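Uly1 (Catenovulum maritimum, PDB 7CZH) is a family 24 polysaccharide lyase that cleaves ulvan, probably by beta-elimination, and carries bound calcium ions on a beta-propeller fold. Local coordinates at residues A[1-6]-A[476-481]; A[90-95]-A[182-187]; A[284-289]-A[335-340]. All blocks are in the same frame, centred on the assembly; numbering follows the deposited sequence.

Overall arrangement
The three contacts sit at separate places on the beta-propeller. Contact 1 joins the two ends of the modelled chain, so contacts 2 and 3 both lie within the loop that it closes. Its centre is about 36 Å from that of contact 2 and about 44 Å from that of contact 3. Contacts 2 and 3 follow one another in series along the chain. They lie on opposite sides of the chain's centre, with centres about 44 Å apart and nearest atoms about 23 Å apart. Each holds part of a calcium site: Asp183 and Lys185 in contact 2, Asp285 and Phe287 in contact 3. Contact 1 lies away from these calcium sites.

Contact 1 (A[1-6]-A[476-481]); sequences AIKLEH and IINLDI
Ile2 lays its CG2 branch across that of Ile477, and the two CG2 atoms are only 3.4 Å apart. Its CG1 branch runs alongside Leu479, with Ile2 CD1 4.0 Å from Leu479 CD2. Leu4 CD1 adds to this apolar side by meeting Ile477 CG1. Tyr435 of strand 432-436 touches both Ile2 and Leu4.

Polar groups gather on the face that carries Lys3 and Asn478. Asn478 ND2 donates to Glu5 OE2 at 2.9 Å. The donor lies above the carboxylate plane, and the amide is turned 85° from that plane. Lys3 NZ comes unusually close to the same OE2, so the details of this ion pair are doubtful. Asn478 CG stands opposite its own backbone N (chi1 -166°), which lets OD1 accept from Asp480 N in an Asx turn.

The backbones run antiparallel. Lys3 and Asn478 exchange two hydrogen bonds. Ile476 O then accepts from both Glu5 N (2.8 Å) and His6 N (3.2 Å), a classic beta bulge. These bonds pair strand 3-15 with strand 469-478, the terminal closure known as velcro in propellers. The chemistry implies a backbone-bonded seam, with an amide-bonded carboxylate beside a lysine on one face and branched apolar packing on the other.

Contact 2 (A[90-95]-A[182-187]); sequences EFPHQH and TDYKHL. With CA (calcium ion), chain C.
His93 and Lys185 cross at about a right angle. The lysine chain bends at chi3 (-68°), and its CD comes 3.6 Å from His93 ND1. Lys185 NZ ends 3.0 Å from the same ND1. Each polar end has a partner beyond this pair: Lys185 NZ forms a salt bridge with Asp146, and His93 NE2 is hydrogen-bonded to Asp127. With the imidazole gone, an alanine here is likely to uncover one side of the Lys185 chain and leave Asp127 OD2 without this partner. Pro92 lies beside the pair. Its CG is 3.8 Å from Tyr184 CD2 and also touches Thr182 O. Tyr184 CB in turn meets the edge of the Phe91 ring.

Farther out, the backbone of the same lysine is held by a calcium ion. Lys185 O binds it at 2.3 Å. Asp183 grips the ion with both carboxylate oxygens, OD1 at 2.7 Å and OD2 at 2.5 Å. Asp183 OD1 also accepts from Lys185 N, nearly in line with its C-O bond. This Asx turn is consistent with holding the two ligands in place relative to each other. Three waters and Asp173 complete the shell. The result is a calcium-binding loop, whose Thr182, Tyr184 and Lys185 pack against the corner after propeller strand 85-91.

Contact 3 (A[284-289]-A[335-340]); sequences PDRFRA and PDATAK. With CA (calcium ion), chain D.
Arg286 reaches along residues 335-340 and meets them at CB and again at its guanidinium end. Arg286 CB lies 3.6 Å from Ala339 O, with Thr338 O a little farther off. CG sits between the backbone N and the carbonyl carbon (chi1 70°). This places it over the centre of the neighbouring Phe287 ring, 3.6 Å above the plane, a CH-pi type of approach. Arg286 CD passes at 4.0 Å from Ala337 O. The chain then bends at chi3, and the guanidinium takes that oxygen side-on with two nitrogens. Arg286 NE donates to Ala337 O at 2.8 Å and Arg286 NH2 donates to it at 3.1 Å. The oxygen lies near the guanidinium plane, at its edge. Both donors come from the same face of the carbonyl plane, and the NH2 bond is the more bent (135° at the hydrogen). NH2 also has a weak bond to Gly331 O. Ala337 is the centre of an inverse gamma turn, closed by a weak bond from Thr338 N to Asp336 O, and its own carbonyl is the one the arginine takes.

The backbones come close as well. Arg286 CA makes a CA-H...O contact with Ala339 O, and Lys340 CA makes one with Asp285 O. Val343, touched by Arg286, Phe287 and Ala337, packs beside them.

On either side of Arg286 in sequence stand calcium ligands. Asp285 OD1 binds the ion at 2.6 Å and Phe287 O at 2.3 Å. OD1 also accepts from Phe287 N in an Asx turn. Leu283 O and four waters complete a seven-ligand shell. This is a surface-loop calcium site between propeller strands 272-280 and 291-298, joined by Arg286 to the loop before strand 343-344.

Contact 1 (A[1-6]-A[476-481])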
loop_
_atom_site.group_PDB
_atom_site.type_symbol
_atom_site.label_atom_id
_atom_site.label_comp_id
_atom_site.label_asym_id
_atom_site.label_seq_id
_atom_site.Cartn_x
_atom_site.Cartn_y
_atom_site.Cartn_z
ATOM N N ALA A 1 25.782 4.625 15.764
ATOM C CA ALA A 1 24.857 5.504 15.053
ATOM C C ALA A 1 24.224 4.816 13.849
ATOM O O ALA A 1 24.696 3.781 13.372
ATOM C CB ALA A 1 25.570 6.768 14.602
ATOM N N ILE A 2 23.152 5.426 13.353
ATOM C CA ILE A 2 22.506 4.948 12.141
ATOM C C ILE A 2 23.435 5.209 10.966
ATOM O O ILE A 2 23.957 6.322 10.805
ATOM C CB ILE A 2 21.147 5.646 11.959
ATOM C CG1 ILE A 2 20.199 5.285 13.115
ATOM C CG2 ILE A 2 20.536 5.295 10.615
ATOM C CD1 ILE A 2 18.792 5.841 12.944
ATOM N N LYS A 3 23.668 4.183 10.148
ATOM C CA LYS A 3 24.603 4.341 9.043
ATOM C C LYS A 3 24.027 3.756 7.764
ATOM O O LYS A 3 23.282 2.768 7.791
ATOM C CB LYS A 3 25.967 3.692 9.353
ATOM C CG LYS A 3 25.929 2.197 9.566
ATOM C CD LYS A 3 27.321 1.576 9.502
ATOM C CE LYS A 3 27.312 0.182 10.121
ATOM N NZ LYS A 3 26.043 -0.550 9.815
ATOM N N LEU A 4 24.363 4.392 6.650
ATOM C CA LEU A 4 24.097 3.823 5.338
ATOM C C LEU A 4 25.101 2.698 5.062
ATOM O O LEU A 4 26.314 2.916 5.119
ATOM C CB LEU A 4 24.178 4.919 4.277
ATOM C CG LEU A 4 24.159 4.476 2.815
ATOM C CD1 LEU A 4 22.851 3.805 2.463
ATOM C CD2 LEU A 4 24.461 5.641 1.881
ATOM N N GLU A 5 24.603 1.508 4.846
ATOM C CA GLU A 5 25.402 0.342 4.598
ATOM C C GLU A 5 25.612 0.035 3.143
ATOM O O GLU A 5 26.653 -0.372 2.764
ATOM C CB GLU A 5 24.784 -0.878 5.254
ATOM C CG GLU A 5 24.872 -0.848 6.770
ATOM C CD GLU A 5 24.423 -2.108 7.446
ATOM O OE1 GLU A 5 23.731 -2.917 6.840
ATOM O OE2 GLU A 5 24.785 -2.281 8.596
ATOM N N HIS A 6 24.565 0.103 2.356
ATOM C CA HIS A 6 24.610 -0.207 0.936
ATOM C C HIS A 6 23.724 0.680 0.108
ATOM O O HIS A 6 22.646 1.039 0.505
ATOM C CB HIS A 6 24.184 -1.657 0.623
ATOM C CG HIS A 6 24.980 -2.705 1.314
ATOM N ND1 HIS A 6 24.581 -3.271 2.491
ATOM C CD2 HIS A 6 26.205 -3.199 1.060
ATOM C CE1 HIS A 6 25.505 -4.100 2.917
ATOM N NE2 HIS A 6 26.497 -4.074 2.062
ATOM N N ILE A 476 20.199 0.504 1.908
ATOM C CA ILE A 476 20.078 -0.319 3.099
ATOM C C ILE A 476 20.777 0.429 4.222
ATOM O O ILE A 476 21.982 0.698 4.149
ATOM C CB ILE A 476 20.649 -1.724 2.870
ATOM C CG1 ILE A 476 19.839 -2.420 1.759
ATOM C CG2 ILE A 476 20.618 -2.554 4.141
ATOM C CD1 ILE A 476 20.401 -3.794 1.339
ATOM N N ILE A 477 20.010 0.792 5.240
ATOM C CA ILE A 477 20.449 1.666 6.316
ATOM C C ILE A 477 20.257 0.915 7.625
ATOM O O ILE A 477 19.164 0.398 7.893
ATOM C CB ILE A 477 19.655 2.988 6.313
ATOM C CG1 ILE A 477 19.932 3.774 5.021
ATOM C CG2 ILE A 477 19.968 3.824 7.558
ATOM C CD1 ILE A 477 18.915 4.940 4.731
ATOM N N ASN A 478 21.315 0.838 8.428
ATOM C CA ASN A 478 21.256 0.140 9.708
ATOM C C ASN A 478 20.706 1.080 10.775
ATOM O O ASN A 478 21.271 2.150 11.012
ATOM C CB ASN A 478 22.640 -0.357 10.097
ATOM C CG ASN A 478 22.603 -1.371 11.217
ATOM O OD1 ASN A 478 21.770 -1.302 12.118
ATOM N ND2 ASN A 478 23.518 -2.332 11.159
ATOM N N LEU A 479 19.608 0.684 11.417
ATOM C CA LEU A 479 18.990 1.540 12.426
ATOM C C LEU A 479 19.648 1.412 13.793
ATOM O O LEU A 479 19.244 2.113 14.724
ATOM C CB LEU A 479 17.497 1.236 12.538
ATOM C CG LEU A 479 16.624 1.548 11.318
ATOM C CD1 LEU A 479 15.236 0.938 11.494
ATOM C CD2 LEU A 479 16.530 3.049 11.080
ATOM N N ASP A 480 20.637 0.532 13.938
ATOM C CA ASP A 480 21.439 0.473 15.157
ATOM C C ASP A 480 20.564 0.153 16.369
ATOM O O ASP A 480 20.690 0.764 17.431
ATOM C CB ASP A 480 22.209 1.786 15.349
ATOM C CG ASP A 480 23.306 1.684 16.391
ATOM O OD1 ASP A 480 23.962 0.622 16.480
ATOM O OD2 ASP A 480 23.508 2.681 17.120
ATOM N N ILE A 481 19.653 -0.801 16.202
ATOM C CA ILE A 481 18.724 -1.171 17.265
ATOM C C ILE A 481 19.479 -1.891 18.380
ATOM O O ILE A 481 20.138 -2.906 18.142
ATOM C CB ILE A 481 17.561 -2.042 16.719
ATOM C CG1 ILE A 481 16.631 -1.193 15.858
ATOM C CG2 ILE A 481 16.778 -2.695 17.856
ATOM C CD1 ILE A 481 16.213 0.053 16.531
#

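Contact 2 (A[90-95]-A[182-187])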
loop_
_atom_site.group_PDB
_atom_site.type_symbol
_atom_site.label_atom_id
_atom_site.label_comp_id
_atom_site.label_asym_id
_atom_site.label_seq_id
_atom_site.Cartn_x
_atom_site.Cartn_y
_atom_site.Cartn_z
ATOM N N GLU A 90 11.050 -10.303 -16.333
ATOM C CA GLU A 90 10.077 -9.536 -17.103
ATOM C C GLU A 90 8.805 -10.363 -17.274
ATOM O O GLU A 90 8.844 -11.457 -17.846
ATOM C CB GLU A 90 10.642 -9.159 -18.475
ATOM C CG GLU A 90 9.638 -8.412 -19.363
ATOM C CD GLU A 90 10.097 -8.272 -20.814
ATOM O OE1 GLU A 90 11.323 -8.217 -21.067
ATOM O OE2 GLU A 90 9.224 -8.217 -21.705
ATOM N N PHE A 91 7.658 -9.821 -16.791
ATOM C CA PHE A 91 6.401 -10.533 -16.973
ATOM C C PHE A 91 5.683 -10.059 -18.233
ATOM O O PHE A 91 5.889 -8.931 -18.676
ATOM C CB PHE A 91 5.499 -10.321 -15.771
ATOM C CG PHE A 91 5.794 -11.242 -14.637
ATOM C CD1 PHE A 91 6.805 -10.951 -13.744
ATOM C CD2 PHE A 91 5.054 -12.400 -14.465
ATOM C CE1 PHE A 91 7.083 -11.792 -12.707
ATOM C CE2 PHE A 91 5.335 -13.261 -13.426
ATOM C CZ PHE A 91 6.346 -12.954 -12.543
ATOM N N PRO A 92 4.830 -10.899 -18.834
ATOM C CA PRO A 92 4.146 -10.476 -20.070
ATOM C C PRO A 92 3.154 -9.339 -19.876
ATOM O O PRO A 92 2.889 -8.611 -20.839
ATOM C CB PRO A 92 3.436 -11.756 -20.540
ATOM C CG PRO A 92 4.138 -12.873 -19.838
ATOM C CD PRO A 92 4.571 -12.318 -18.520
ATOM N N HIS A 93 2.604 -9.147 -18.679
ATOM C CA HIS A 93 1.585 -8.115 -18.510
ATOM C C HIS A 93 2.192 -6.723 -18.621
ATOM O O HIS A 93 3.275 -6.461 -18.090
ATOM C CB HIS A 93 0.867 -8.241 -17.166
ATOM C CG HIS A 93 -0.296 -7.305 -17.039
ATOM N ND1 HIS A 93 -1.450 -7.456 -17.779
ATOM C CD2 HIS A 93 -0.467 -6.179 -16.301
ATOM C CE1 HIS A 93 -2.292 -6.480 -17.485
ATOM N NE2 HIS A 93 -1.720 -5.693 -16.590
ATOM N N GLN A 94 1.486 -5.836 -19.325
ATOM C CA GLN A 94 1.838 -4.426 -19.453
ATOM C C GLN A 94 0.777 -3.583 -18.765
ATOM O O GLN A 94 -0.412 -3.911 -18.822
ATOM C CB GLN A 94 1.938 -3.996 -20.920
ATOM C CG GLN A 94 3.002 -4.726 -21.732
ATOM C CD GLN A 94 2.815 -4.517 -23.216
ATOM O OE1 GLN A 94 2.019 -5.205 -23.845
ATOM N NE2 GLN A 94 3.535 -3.553 -23.781
ATOM N N HIS A 95 1.209 -2.499 -18.119
ATOM C CA HIS A 95 0.284 -1.611 -17.422
ATOM C C HIS A 95 -0.845 -1.200 -18.358
ATOM O O HIS A 95 -0.603 -0.761 -19.486
ATOM C CB HIS A 95 1.032 -0.378 -16.912
ATOM C CG HIS A 95 0.179 0.595 -16.157
ATOM N ND1 HIS A 95 -0.663 0.211 -15.134
ATOM C CD2 HIS A 95 0.072 1.943 -16.250
ATOM C CE1 HIS A 95 -1.269 1.280 -14.641
ATOM N NE2 HIS A 95 -0.827 2.346 -15.289
ATOM N N THR A 182 1.418 -17.762 -22.694
ATOM C CA THR A 182 2.126 -16.760 -21.910
ATOM C C THR A 182 1.205 -16.107 -20.892
ATOM O O THR A 182 1.458 -14.982 -20.440
ATOM C CB THR A 182 2.766 -15.722 -22.830
ATOM O OG1 THR A 182 1.745 -14.970 -23.497
ATOM C CG2 THR A 182 3.609 -16.432 -23.872
ATOM N N ASP A 183 0.141 -16.797 -20.517
ATOM C CA ASP A 183 -0.810 -16.275 -19.547
ATOM C C ASP A 183 -0.339 -16.679 -18.158
ATOM O O ASP A 183 -0.458 -17.845 -17.775
ATOM C CB ASP A 183 -2.214 -16.796 -19.834
ATOM C CG ASP A 183 -3.260 -16.170 -18.941
ATOM O OD1 ASP A 183 -2.905 -15.429 -17.992
ATOM O OD2 ASP A 183 -4.446 -16.431 -19.187
ATOM N N TYR A 184 0.179 -15.709 -17.403
ATOM C CA TYR A 184 0.575 -15.916 -16.013
ATOM C C TYR A 184 -0.395 -15.310 -14.999
ATOM O O TYR A 184 -0.123 -15.376 -13.793
ATOM C CB TYR A 184 1.986 -15.352 -15.782
ATOM C CG TYR A 184 3.059 -16.192 -16.439
ATOM C CD1 TYR A 184 3.615 -17.279 -15.781
ATOM C CD2 TYR A 184 3.481 -15.926 -17.739
ATOM C CE1 TYR A 184 4.589 -18.067 -16.394
ATOM C CE2 TYR A 184 4.445 -16.699 -18.354
ATOM C CZ TYR A 184 4.995 -17.769 -17.677
ATOM O OH TYR A 184 5.950 -18.546 -18.282
ATOM N N LYS A 185 -1.521 -14.743 -15.444
ATOM C CA LYS A 185 -2.448 -14.039 -14.562
ATOM C C LYS A 185 -3.638 -14.923 -14.218
ATOM O O LYS A 185 -4.381 -15.355 -15.105
ATOM C CB LYS A 185 -2.922 -12.746 -15.213
ATOM C CG LYS A 185 -1.821 -11.734 -15.449
ATOM C CD LYS A 185 -2.404 -10.475 -16.121
ATOM C CE LYS A 185 -2.860 -10.804 -17.536
ATOM N NZ LYS A 185 -3.477 -9.630 -18.224
ATOM N N HIS A 186 -3.830 -15.174 -12.928
ATOM C CA HIS A 186 -4.915 -16.010 -12.448
ATOM C C HIS A 186 -6.036 -15.116 -11.922
ATOM O O HIS A 186 -5.783 -14.043 -11.364
ATOM C CB HIS A 186 -4.414 -16.965 -11.364
ATOM C CG HIS A 186 -3.299 -17.854 -11.827
ATOM N ND1 HIS A 186 -3.469 -19.200 -12.066
ATOM C CD2 HIS A 186 -2.007 -17.579 -12.129
ATOM C CE1 HIS A 186 -2.327 -19.721 -12.483
ATOM N NE2 HIS A 186 -1.423 -18.758 -12.532
ATOM N N LEU A 187 -7.268 -15.552 -12.131
ATOM C CA LEU A 187 -8.451 -14.757 -11.827
ATOM C C LEU A 187 -8.940 -14.953 -10.396
ATOM O O LEU A 187 -9.955 -14.354 -10.008
ATOM C CB LEU A 187 -9.555 -15.107 -12.833
ATOM C CG LEU A 187 -10.725 -14.161 -13.104
ATOM C CD1 LEU A 187 -10.278 -12.739 -13.425
ATOM C CD2 LEU A 187 -11.557 -14.742 -14.239
HETATM CA CA CA C . -5.452 -15.477 -17.139
HETATM O O HOH W 1 -5.305 -13.044 -18.137
HETATM O O HOH W 2 -7.620 -15.305 -18.816
HETATM O O HOH W 3 -7.246 -14.683 -15.644
#

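Contact 3 (A[284-289]-A[335-340])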
loop_
_atom_site.group_PDB
_atom_site.type_symbol
_atom_site.label_atom_id
_atom_site.label_comp_id
_atom_site.label_asym_id
_atom_site.label_seq_id
_atom_site.Cartn_x
_atom_site.Cartn_y
_atom_site.Cartn_z
ATOM N N PRO A 284 -23.723 15.165 3.153
ATOM C CA PRO A 284 -23.562 16.609 2.935
ATOM C C PRO A 284 -23.259 17.303 4.251
ATOM O O PRO A 284 -24.177 17.675 4.985
ATOM C CB PRO A 284 -24.921 17.054 2.361
ATOM C CG PRO A 284 -25.786 15.828 2.343
ATOM C CD PRO A 284 -25.145 14.787 3.199
ATOM N N ASP A 285 -21.982 17.483 4.570
ATOM C CA ASP A 285 -21.613 17.967 5.892
ATOM C C ASP A 285 -20.290 18.726 5.789
ATOM O O ASP A 285 -19.837 19.077 4.696
ATOM C CB ASP A 285 -21.550 16.790 6.871
ATOM C CG ASP A 285 -20.537 15.716 6.442
ATOM O OD1 ASP A 285 -19.741 15.956 5.508
ATOM O OD2 ASP A 285 -20.537 14.626 7.046
ATOM N N ARG A 286 -19.660 18.964 6.936
ATOM C CA ARG A 286 -18.402 19.695 6.982
ATOM C C ARG A 286 -17.215 18.907 6.416
ATOM O O ARG A 286 -16.132 19.489 6.266
ATOM C CB ARG A 286 -18.115 20.083 8.431
ATOM C CG ARG A 286 -17.752 18.852 9.282
ATOM C CD ARG A 286 -17.754 19.118 10.787
ATOM N NE ARG A 286 -16.666 19.992 11.200
ATOM C CZ ARG A 286 -16.016 19.864 12.353
ATOM N NH1 ARG A 286 -16.343 18.891 13.193
ATOM N NH2 ARG A 286 -15.028 20.694 12.655
ATOM N N PHE A 287 -17.361 17.618 6.163
ATOM C CA PHE A 287 -16.283 16.758 5.651
ATOM C C PHE A 287 -16.259 16.546 4.141
ATOM O O PHE A 287 -17.062 15.854 3.596
ATOM C CB PHE A 287 -16.264 15.423 6.358
ATOM C CG PHE A 287 -16.165 15.515 7.859
ATOM C CD1 PHE A 287 -14.994 15.851 8.481
ATOM C CD2 PHE A 287 -17.257 15.220 8.634
ATOM C CE1 PHE A 287 -14.933 15.903 9.858
ATOM C CE2 PHE A 287 -17.214 15.297 10.002
ATOM C CZ PHE A 287 -16.051 15.639 10.616
ATOM N N ARG A 288 -15.302 17.184 3.499
ATOM C CA ARG A 288 -15.123 17.106 2.072
ATOM C C ARG A 288 -14.890 15.675 1.626
ATOM O O ARG A 288 -15.318 15.265 0.586
ATOM C CB ARG A 288 -13.946 17.958 1.666
ATOM C CG ARG A 288 -13.710 18.082 0.194
ATOM C CD ARG A 288 -12.572 19.004 -0.036
ATOM N NE ARG A 288 -12.160 19.011 -1.383
ATOM C CZ ARG A 288 -11.054 18.461 -1.813
ATOM N NH1 ARG A 288 -10.252 17.874 -0.985
ATOM N NH2 ARG A 288 -10.748 18.514 -3.068
ATOM N N ALA A 289 -14.196 14.927 2.458
ATOM C CA ALA A 289 -13.877 13.558 2.158
ATOM C C ALA A 289 -13.936 12.650 3.403
ATOM O O ALA A 289 -14.986 12.292 3.789
ATOM C CB ALA A 289 -12.552 13.480 1.445
ATOM N N PRO A 335 -12.239 23.090 15.191
ATOM C CA PRO A 335 -13.587 23.035 15.783
ATOM C C PRO A 335 -14.510 24.166 15.345
ATOM O O PRO A 335 -15.722 24.060 15.569
ATOM C CB PRO A 335 -13.311 23.090 17.293
ATOM C CG PRO A 335 -11.990 23.781 17.413
ATOM C CD PRO A 335 -11.203 23.485 16.165
ATOM N N ASP A 336 -13.995 25.220 14.718
ATOM C CA ASP A 336 -14.835 26.255 14.129
ATOM C C ASP A 336 -15.091 26.019 12.645
ATOM O O ASP A 336 -15.818 26.799 12.022
ATOM C CB ASP A 336 -14.195 27.634 14.324
ATOM C CG ASP A 336 -14.150 28.059 15.781
ATOM O OD1 ASP A 336 -14.960 27.556 16.590
ATOM O OD2 ASP A 336 -13.304 28.911 16.113
ATOM N N ALA A 337 -14.507 24.966 12.065
ATOM C CA ALA A 337 -14.655 24.682 10.636
ATOM C C ALA A 337 -15.902 23.818 10.435
ATOM O O ALA A 337 -15.846 22.585 10.354
ATOM C CB ALA A 337 -13.396 24.013 10.093
ATOM N N THR A 338 -17.058 24.496 10.348
ATOM C CA THR A 338 -18.355 23.831 10.272
ATOM C C THR A 338 -19.074 24.014 8.948
ATOM O O THR A 338 -20.107 23.371 8.742
ATOM C CB THR A 338 -19.291 24.333 11.383
ATOM O OG1 THR A 338 -19.343 25.763 11.330
ATOM C CG2 THR A 338 -18.799 23.882 12.752
ATOM N N ALA A 339 -18.580 24.847 8.070
ATOM C CA ALA A 339 -19.234 24.980 6.795
ATOM C C ALA A 339 -19.101 23.728 5.922
ATOM O O ALA A 339 -18.263 22.876 6.136
ATOM C CB ALA A 339 -18.722 26.199 6.052
ATOM N N LYS A 340 -19.942 23.645 4.919
ATOM C CA LYS A 340 -19.881 22.536 4.002
ATOM C C LYS A 340 -18.477 22.321 3.392
ATOM O O LYS A 340 -17.887 23.233 2.890
ATOM C CB LYS A 340 -20.935 22.665 2.935
ATOM C CG LYS A 340 -20.986 21.478 2.061
ATOM C CD LYS A 340 -22.213 21.442 1.213
ATOM C CE LYS A 340 -21.852 21.718 -0.220
ATOM N NZ LYS A 340 -21.491 23.131 -0.486
HETATM CA CA CA D . -19.086 14.831 3.252
HETATM O O HOH W 4 -19.864 17.198 2.329
HETATM O O HOH W 5 -19.296 13.134 5.000
HETATM O O HOH W 6 -17.354 12.918 2.598
HETATM O O HOH W 7 -19.577 14.278 1.104
#